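PDB 3AGK: peptide chain release factor subunit 1 from Aeropyrum pernix, which probably directs the termination of nascent peptide synthesis at the stop codons UAA, UAG and UGA, within a heterodimer of which one subunit binds GTP. Local coordinates for residues E205-L210 with Y239-L244; S76-R81 with L93-G98; K159-E164 with V344-L349. One frame throughout, in Å; residues are numbered along the deposited sequence.

Overall arrangement
From the N terminus, contact 2 comes first: within eRF1 domain 1 it closes the short loop between helix 65-82 and strand 93-98, setting the helix on an antiparallel sheet. Contact 3 opens next at 159-164, the hairpin turn between strands 152-159 and 162-170 of domain 2, and closes 180 residues on at 344-349, at the end of strand 341-345 of domain 3 and the turn that follows. Contact 1 is nested inside this long loop and stays within domain 2, joining helix 188-215 to the start of helix 242-245. Contacts 1 and 3 approach to about 8 Å between nearest atoms without touching; contact 2 has its centre about 35 Å from that of contact 3.

Contact 1. Residues E205-L210 with Y239-L244; sequences EASNLL and YLDYRL
In the second eRF1 domain, long helix 188-215 packs against the N-terminal turn of helix 242-245; the contact is tight on its apolar side and looser on its charged side. On the tight side, Leu210 CB sits against the forked end of Leu244, 3.6 Å from Leu244 CD1 and 3.8 Å from Leu244 CD2. Leu244 CD1 also reaches the helix backbone at Ser207 CA. Next to this, Ala206 CB meets Leu240 CD1 at 4.0 Å, and Ile146 of strand 142-149 touches both residues, tying the pair to the sheet. At the boundary stands Ser207, its OG anti to the carbonyl carbon (chi1 -63°). This OG accepts from Asp241 N over 3.1 Å, fairly straight at 151°, and is also hydrogen-bonded to Gly203 O one turn back. An alanine at Ser207 would lose both bonds and would probably leave the backbone just before helix 242-245 less firmly anchored. On the partly exposed side, Asp241 is the N-cap, its carboxylate accepting from Arg243 N. Its OD1 forms a weak bond, part of a salt bridge, with Arg243 NH2 at 2.7 Å. Arg243 NH1 forms a salt bridge with OE1 of Glu215, the last residue of helix 188-215.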
loop_
_atom_site.group_PDB
_atom_site.type_symbol
_atom_site.label_atom_id
_atom_site.label_comp_id
_atom_site.label_asym_id
_atom_site.label_seq_id
_atom_site.Cartn_x
_atom_site.Cartn_y
_atom_site.Cartn_z
ATOM N N GLU A 205 3.874 3.584 19.956
ATOM C CA GLU A 205 3.768 4.084 18.603
ATOM C C GLU A 205 3.762 2.917 17.589
ATOM O O GLU A 205 2.869 2.821 16.752
ATOM C CB GLU A 205 4.925 5.032 18.319
ATOM C CG GLU A 205 4.703 5.870 17.108
ATOM C CD GLU A 205 3.460 6.725 17.242
ATOM O OE1 GLU A 205 2.407 6.333 16.685
ATOM O OE2 GLU A 205 3.539 7.779 17.918
ATOM N N ALA A 206 4.747 2.025 17.691
ATOM C CA ALA A 206 4.836 0.870 16.796
ATOM C C ALA A 206 3.559 0.038 16.854
ATOM O O ALA A 206 2.969 -0.289 15.825
ATOM C CB ALA A 206 6.044 0.012 17.151
ATOM N N SER A 207 3.134 -0.293 18.070
ATOM C CA SER A 207 1.920 -1.080 18.268
ATOM C C SER A 207 0.652 -0.440 17.678
ATOM O O SER A 207 -0.174 -1.132 17.057
ATOM C CB SER A 207 1.729 -1.409 19.754
ATOM O OG SER A 207 2.799 -2.216 20.244
ATOM N N ASN A 208 0.485 0.869 17.866
ATOM C CA ASN A 208 -0.663 1.551 17.276
ATOM C C ASN A 208 -0.658 1.466 15.750
ATOM O O ASN A 208 -1.713 1.359 15.117
ATOM C CB ASN A 208 -0.707 3.012 17.706
ATOM C CG ASN A 208 -1.109 3.179 19.161
ATOM O OD1 ASN A 208 -0.894 4.236 19.741
ATOM N ND2 ASN A 208 -1.689 2.131 19.759
ATOM N N LEU A 209 0.533 1.519 15.166
ATOM C CA LEU A 209 0.668 1.480 13.711
ATOM C C LEU A 209 0.599 0.072 13.122
ATOM O O LEU A 209 0.034 -0.124 12.052
ATOM C CB LEU A 209 1.964 2.162 13.284
ATOM C CG LEU A 209 1.969 3.673 13.534
ATOM C CD1 LEU A 209 3.379 4.204 13.488
ATOM C CD2 LEU A 209 1.069 4.393 12.517
ATOM N N LEU A 210 1.160 -0.910 13.820
ATOM C CA LEU A 210 1.399 -2.220 13.209
ATOM C C LEU A 210 0.395 -3.302 13.623
ATOM O O LEU A 210 0.041 -4.170 12.817
ATOM C CB LEU A 210 2.839 -2.687 13.487
ATOM C CG LEU A 210 3.994 -2.418 12.500
ATOM C CD1 LEU A 210 3.642 -1.486 11.335
ATOM C CD2 LEU A 210 5.290 -1.979 13.205
ATOM N N TYR A 239 8.092 -3.432 25.750
ATOM C CA TYR A 239 7.701 -2.312 24.899
ATOM C C TYR A 239 6.790 -2.696 23.747
ATOM O O TYR A 239 5.778 -2.031 23.485
ATOM C CB TYR A 239 8.955 -1.588 24.413
ATOM C CG TYR A 239 9.883 -1.328 25.588
ATOM C CD1 TYR A 239 11.096 -1.992 25.710
ATOM C CD2 TYR A 239 9.505 -0.453 26.614
ATOM C CE1 TYR A 239 11.928 -1.771 26.814
ATOM C CE2 TYR A 239 10.335 -0.214 27.708
ATOM C CZ TYR A 239 11.537 -0.881 27.804
ATOM O OH TYR A 239 12.357 -0.659 28.875
ATOM N N LEU A 240 7.144 -3.774 23.067
ATOM C CA LEU A 240 6.443 -4.171 21.859
ATOM C C LEU A 240 5.246 -5.052 22.204
ATOM O O LEU A 240 5.389 -6.053 22.909
ATOM C CB LEU A 240 7.408 -4.919 20.949
ATOM C CG LEU A 240 7.153 -4.883 19.446
ATOM C CD1 LEU A 240 7.059 -3.445 18.962
ATOM C CD2 LEU A 240 8.254 -5.652 18.704
ATOM N N ASP A 241 4.063 -4.670 21.724
ATOM C CA ASP A 241 2.868 -5.503 21.875
ATOM C C ASP A 241 3.161 -6.966 21.509
ATOM O O ASP A 241 3.834 -7.243 20.521
ATOM C CB ASP A 241 1.714 -4.969 21.013
ATOM C CG ASP A 241 0.415 -5.761 21.205
ATOM O OD1 ASP A 241 -0.558 -5.188 21.733
ATOM O OD2 ASP A 241 0.357 -6.953 20.833
ATOM N N TYR A 242 2.635 -7.889 22.309
ATOM C CA TYR A 242 2.850 -9.316 22.105
ATOM C C TYR A 242 2.419 -9.825 20.723
ATOM O O TYR A 242 3.041 -10.748 20.189
ATOM C CB TYR A 242 2.145 -10.131 23.198
ATOM C CG TYR A 242 0.640 -10.211 23.033
ATOM C CD1 TYR A 242 -0.187 -9.187 23.490
ATOM C CD2 TYR A 242 0.045 -11.314 22.438
ATOM C CE1 TYR A 242 -1.573 -9.261 23.349
ATOM C CE2 TYR A 242 -1.335 -11.398 22.292
ATOM C CZ TYR A 242 -2.138 -10.367 22.746
ATOM O OH TYR A 242 -3.504 -10.449 22.602
ATOM N N ARG A 243 1.358 -9.248 20.146
ATOM C CA ARG A 243 0.961 -9.623 18.780
ATOM C C ARG A 243 2.080 -9.364 17.786
ATOM O O ARG A 243 2.212 -10.090 16.804
ATOM C CB ARG A 243 -0.301 -8.898 18.317
ATOM C CG ARG A 243 -1.548 -9.327 19.047
ATOM C CD ARG A 243 -1.994 -8.234 19.971
ATOM N NE ARG A 243 -3.259 -7.654 19.555
ATOM C CZ ARG A 243 -3.768 -6.552 20.087
ATOM N NH1 ARG A 243 -4.930 -6.076 19.664
ATOM N NH2 ARG A 243 -3.104 -5.919 21.037
ATOM N N LEU A 244 2.879 -8.326 18.036
ATOM C CA LEU A 244 4.011 -8.041 17.162
ATOM C C LEU A 244 5.219 -8.899 17.539
ATOM O O LEU A 244 5.990 -9.347 16.677
ATOM C CB LEU A 244 4.373 -6.562 17.223
ATOM C CG LEU A 244 3.297 -5.588 16.743
ATOM C CD1 LEU A 244 3.869 -4.182 16.653
ATOM C CD2 LEU A 244 2.758 -6.028 15.394
#

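Contact 2. Residues S76-R81 with L93-G98; sequences SAAMDR and LVLFCG
Helix 65-82 lies across one face of the antiparallel sheet in eRF1 domain 1, and here its last turns meet strand 93-98. The short segments run at 143° to each other, closer to antiparallel than to perpendicular, with axes 8.8 Å apart at closest approach. Three buried residues, Leu95, Cys97 and Ala78, carry most of the contact, which is apolar and has no hydrogen bond across it. Leu95 contributes most. Its CG is anti to the carbonyl carbon (chi1 -77°), and the second torsion sends CD2 into the helix. This one methyl lies 3.8 Å from Ala78 CA and 3.9 Å from Ala78 CB, so it rests on backbone and side chain together. It also touches Arg81 CB at 3.7 Å, where the two side chains cross obliquely. Past CG the arginine chain bends and leads away from strand 93-98, touching Cys108 and Met110 of the adjoining strand 107-111. Ala78 CB also lies beside Cys97 SG, and Leu35 of strand 34-39, the neighbour of 93-98 on the side away from strand 107-111, touches Ala78 too. Cys97 is held covalently: its disulfide to Cys108 joins the two neighbouring strands, and the backbone bonds of Phe96 with Phe109 place the cystine at a non-hydrogen-bonded pair. The helix therefore meets a fixed sulfur, with Cys97 SG 4.4 Å from Ala78 CB and 4.5 Å from Ala77 CB.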
loop_
_atom_site.group_PDB
_atom_site.type_symbol
_atom_site.label_atom_id
_atom_site.label_comp_id
_atom_site.label_asym_id
_atom_site.label_seq_id
_atom_site.Cartn_x
_atom_site.Cartn_y
_atom_site.Cartn_z
ATOM N N SER A 76 -30.567 9.250 -4.606
ATOM C CA SER A 76 -31.615 8.751 -5.493
ATOM C C SER A 76 -31.063 7.701 -6.436
ATOM O O SER A 76 -31.729 6.702 -6.735
ATOM C CB SER A 76 -32.225 9.879 -6.308
ATOM O OG SER A 76 -32.669 10.886 -5.432
ATOM N N ALA A 77 -29.838 7.933 -6.898
ATOM C CA ALA A 77 -29.200 6.998 -7.819
ATOM C C ALA A 77 -29.002 5.656 -7.132
ATOM O O ALA A 77 -29.299 4.613 -7.704
ATOM C CB ALA A 77 -27.884 7.551 -8.322
ATOM N N ALA A 78 -28.523 5.688 -5.893
ATOM C CA ALA A 78 -28.317 4.456 -5.142
ATOM C C ALA A 78 -29.644 3.716 -4.884
ATOM O O ALA A 78 -29.721 2.483 -5.042
ATOM C CB ALA A 78 -27.574 4.735 -3.848
ATOM N N MET A 79 -30.687 4.463 -4.515
ATOM C CA MET A 79 -32.020 3.866 -4.354
ATOM C C MET A 79 -32.522 3.216 -5.637
ATOM O O MET A 79 -33.086 2.125 -5.588
ATOM C CB MET A 79 -33.056 4.874 -3.866
ATOM C CG MET A 79 -32.827 5.346 -2.420
ATOM S SD MET A 79 -34.076 6.518 -1.812
ATOM C CE MET A 79 -33.034 7.910 -1.411
ATOM N N ASP A 80 -32.342 3.908 -6.762
ATOM C CA ASP A 80 -32.679 3.363 -8.079
ATOM C C ASP A 80 -32.011 2.019 -8.280
ATOM O O ASP A 80 -32.639 1.045 -8.689
ATOM C CB ASP A 80 -32.180 4.297 -9.182
ATOM C CG ASP A 80 -33.110 5.456 -9.426
ATOM O OD1 ASP A 80 -34.305 5.329 -9.084
ATOM O OD2 ASP A 80 -32.639 6.491 -9.959
ATOM N N ARG A 81 -30.713 1.998 -8.006
ATOM C CA ARG A 81 -29.895 0.816 -8.174
ATOM C C ARG A 81 -30.434 -0.342 -7.327
ATOM O O ARG A 81 -30.520 -1.483 -7.793
ATOM C CB ARG A 81 -28.454 1.163 -7.784
ATOM C CG ARG A 81 -27.382 0.904 -8.843
ATOM C CD ARG A 81 -27.806 1.304 -10.241
ATOM N NE ARG A 81 -28.247 2.695 -10.315
ATOM C CZ ARG A 81 -27.608 3.655 -10.976
ATOM N NH1 ARG A 81 -26.489 3.386 -11.635
ATOM N NH2 ARG A 81 -28.098 4.882 -10.983
ATOM N N LEU A 93 -23.140 -6.146 -1.402
ATOM C CA LEU A 93 -23.104 -5.121 -2.441
ATOM C C LEU A 93 -22.239 -3.960 -1.991
ATOM O O LEU A 93 -22.160 -3.674 -0.796
ATOM C CB LEU A 93 -24.502 -4.563 -2.659
ATOM C CG LEU A 93 -25.491 -5.142 -3.647
ATOM C CD1 LEU A 93 -26.769 -4.338 -3.526
ATOM C CD2 LEU A 93 -24.924 -5.047 -5.052
ATOM N N VAL A 94 -21.609 -3.268 -2.936
ATOM C CA VAL A 94 -21.048 -1.954 -2.634
ATOM C C VAL A 94 -21.382 -0.950 -3.744
ATOM O O VAL A 94 -21.336 -1.278 -4.936
ATOM C CB VAL A 94 -19.522 -1.980 -2.336
ATOM C CG1 VAL A 94 -19.055 -3.366 -1.901
ATOM C CG2 VAL A 94 -18.739 -1.499 -3.521
ATOM N N LEU A 95 -21.742 0.264 -3.338
ATOM C CA LEU A 95 -22.061 1.338 -4.273
ATOM C C LEU A 95 -21.219 2.578 -4.028
ATOM O O LEU A 95 -21.024 2.969 -2.886
ATOM C CB LEU A 95 -23.541 1.731 -4.170
ATOM C CG LEU A 95 -24.574 0.808 -4.828
ATOM C CD1 LEU A 95 -24.893 -0.372 -3.913
ATOM C CD2 LEU A 95 -25.847 1.562 -5.200
ATOM N N PHE A 96 -20.731 3.198 -5.101
ATOM C CA PHE A 96 -20.163 4.547 -5.027
ATOM C C PHE A 96 -20.874 5.432 -6.064
ATOM O O PHE A 96 -20.997 5.049 -7.222
ATOM C CB PHE A 96 -18.661 4.518 -5.299
ATOM C CG PHE A 96 -17.883 3.608 -4.374
ATOM C CD1 PHE A 96 -17.555 2.316 -4.756
ATOM C CD2 PHE A 96 -17.467 4.053 -3.125
ATOM C CE1 PHE A 96 -16.833 1.481 -3.904
ATOM C CE2 PHE A 96 -16.744 3.227 -2.275
ATOM C CZ PHE A 96 -16.429 1.936 -2.670
ATOM N N CYS A 97 -21.377 6.590 -5.650
ATOM C CA CYS A 97 -22.086 7.476 -6.575
ATOM C C CYS A 97 -21.712 8.926 -6.314
ATOM O O CYS A 97 -21.410 9.299 -5.184
ATOM C CB CYS A 97 -23.622 7.318 -6.467
ATOM S SG CYS A 97 -24.256 5.627 -6.603
ATOM N N GLY A 98 -21.745 9.739 -7.366
ATOM C CA GLY A 98 -21.509 11.168 -7.234
ATOM C C GLY A 98 -21.015 11.808 -8.517
ATOM O O GLY A 98 -20.965 11.161 -9.567
#

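Contact 3. Residues K159-E164 with V344-L349; sequences KGARLE and VVPESL
The tip of a beta hairpin in eRF1 domain 2 meets a type I turn, Pro346 to Leu349, that follows edge strand 341-345 of domain 3. The hairpin turns through a type II' bend from Lys159 to Arg162, where Gly160 has the positive phi (56°) that favours glycine, and the bend is closed in both directions between Lys159 and Arg162. Pro346 is the apolar centre of the contact. Pro346 CG lies 3.6 Å from the carbonyl oxygen Ala161 O and 4.1 Å from the methyl Ala161 CB. The Arg162 chain, extended from CG to NE, runs alongside the proline, the two side chains pointing opposite ways, and brings Arg162 NH1 to 4.0 Å from Pro346 CB. The other terminal nitrogen, Arg162 NH2, forms a salt bridge with Glu323, a carboxylate that also accepts from Glu347 N. One acid thus holds both the guanidinium and the backbone of the domain 3 turn at this interdomain junction. No direct hydrogen bond joins the two segments; a single water does so instead. It donates to Ala161 O over 2.8 Å and accepts from Leu163 N over 3.0 Å, gripping the hairpin backbone twice, while its third bond goes to Ser348 OG, also 3.0 Å away. Apart from the water, Ser348 approaches loosely, its OG 4.3 Å from Arg162 CA. Deeper in, the buried Leu163 and Leu349 both touch Tyr279 of helix 277-294.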
loop_
_atom_site.group_PDB
_atom_site.type_symbol
_atom_site.label_atom_id
_atom_site.label_comp_id
_atom_site.label_asym_id
_atom_site.label_seq_id
_atom_site.Cartn_x
_atom_site.Cartn_y
_atom_site.Cartn_z
ATOM N N LYS A 159 5.713 -3.241 1.664
ATOM C CA LYS A 159 4.765 -4.061 0.904
ATOM C C LYS A 159 5.267 -4.216 -0.524
ATOM O O LYS A 159 5.333 -3.246 -1.278
ATOM C CB LYS A 159 3.393 -3.403 0.837
ATOM C CG LYS A 159 2.761 -3.100 2.170
ATOM C CD LYS A 159 1.389 -2.478 1.947
ATOM C CE LYS A 159 0.772 -1.975 3.247
ATOM N NZ LYS A 159 -0.529 -1.286 3.010
ATOM N N GLY A 160 5.600 -5.438 -0.914
ATOM C CA GLY A 160 6.204 -5.666 -2.217
ATOM C C GLY A 160 7.453 -4.810 -2.308
ATOM O O GLY A 160 8.321 -4.878 -1.441
ATOM N N ALA A 161 7.532 -3.978 -3.337
ATOM C CA ALA A 161 8.671 -3.080 -3.503
ATOM C C ALA A 161 8.477 -1.665 -2.900
ATOM O O ALA A 161 9.350 -0.812 -3.025
ATOM C CB ALA A 161 9.068 -2.992 -5.002
ATOM N N ARG A 162 7.348 -1.420 -2.244
ATOM C CA ARG A 162 7.081 -0.102 -1.642
ATOM C C ARG A 162 7.513 -0.016 -0.183
ATOM O O ARG A 162 6.950 -0.695 0.675
ATOM C CB ARG A 162 5.593 0.242 -1.729
ATOM C CG ARG A 162 5.015 0.027 -3.114
ATOM C CD ARG A 162 3.586 0.518 -3.198
ATOM N NE ARG A 162 3.059 0.444 -4.561
ATOM C CZ ARG A 162 3.513 1.169 -5.579
ATOM N NH1 ARG A 162 4.520 2.017 -5.400
ATOM N NH2 ARG A 162 2.965 1.040 -6.779
ATOM N N LEU A 163 8.503 0.832 0.086
ATOM C CA LEU A 163 9.003 1.060 1.439
ATOM C C LEU A 163 8.740 2.498 1.864
ATOM O O LEU A 163 9.097 3.436 1.149
ATOM C CB LEU A 163 10.496 0.809 1.491
ATOM C CG LEU A 163 11.201 0.981 2.825
ATOM C CD1 LEU A 163 10.712 -0.054 3.855
ATOM C CD2 LEU A 163 12.681 0.815 2.558
ATOM N N GLU A 164 8.131 2.666 3.033
ATOM C CA GLU A 164 7.757 3.984 3.517
ATOM C C GLU A 164 8.005 4.155 5.016
ATOM O O GLU A 164 7.963 3.185 5.805
ATOM C CB GLU A 164 6.286 4.269 3.200
ATOM C CG GLU A 164 5.311 3.313 3.883
ATOM C CD GLU A 164 3.850 3.650 3.592
ATOM O OE1 GLU A 164 3.562 4.802 3.203
ATOM O OE2 GLU A 164 2.985 2.766 3.759
ATOM N N VAL A 344 9.675 -3.790 -11.966
ATOM C CA VAL A 344 9.012 -2.497 -11.957
ATOM C C VAL A 344 9.637 -1.604 -10.889
ATOM O O VAL A 344 9.694 -1.969 -9.721
ATOM C CB VAL A 344 7.495 -2.612 -11.728
ATOM C CG1 VAL A 344 6.856 -1.239 -11.825
ATOM C CG2 VAL A 344 6.877 -3.550 -12.743
ATOM N N VAL A 345 10.112 -0.436 -11.301
ATOM C CA VAL A 345 10.765 0.487 -10.386
ATOM C C VAL A 345 9.755 1.445 -9.758
ATOM O O VAL A 345 9.183 2.295 -10.445
ATOM C CB VAL A 345 11.875 1.284 -11.083
ATOM C CG1 VAL A 345 12.462 2.337 -10.127
ATOM C CG2 VAL A 345 12.954 0.333 -11.619
ATOM N N PRO A 346 9.528 1.310 -8.439
ATOM C CA PRO A 346 8.517 2.168 -7.818
ATOM C C PRO A 346 9.030 3.599 -7.723
ATOM O O PRO A 346 10.242 3.823 -7.671
ATOM C CB PRO A 346 8.350 1.552 -6.425
ATOM C CG PRO A 346 9.691 0.943 -6.130
ATOM C CD PRO A 346 10.179 0.422 -7.453
ATOM N N GLU A 347 8.103 4.550 -7.712
ATOM C CA GLU A 347 8.418 5.971 -7.627
ATOM C C GLU A 347 9.185 6.287 -6.341
ATOM O O GLU A 347 9.937 7.266 -6.273
ATOM C CB GLU A 347 7.117 6.771 -7.675
ATOM C CG GLU A 347 7.267 8.228 -8.052
ATOM C CD GLU A 347 6.174 9.090 -7.439
ATOM O OE1 GLU A 347 5.809 8.837 -6.271
ATOM O OE2 GLU A 347 5.684 10.018 -8.120
ATOM N N SER A 348 8.992 5.443 -5.327
ATOM C CA SER A 348 9.601 5.631 -4.005
ATOM C C SER A 348 11.023 5.079 -3.897
ATOM O O SER A 348 11.729 5.322 -2.915
ATOM C CB SER A 348 8.721 4.994 -2.930
ATOM O OG SER A 348 8.278 3.708 -3.324
ATOM N N LEU A 349 11.437 4.312 -4.897
ATOM C CA LEU A 349 12.794 3.797 -4.919
ATOM C C LEU A 349 13.771 4.977 -4.973
ATOM O O LEU A 349 13.519 5.984 -5.653
ATOM C CB LEU A 349 12.964 2.868 -6.118
ATOM C CG LEU A 349 13.884 1.660 -5.986
ATOM C CD1 LEU A 349 15.305 2.138 -5.901
ATOM C CD2 LEU A 349 13.511 0.788 -4.776
HETATM O O HOH W 1 10.187 1.733 -2.210
#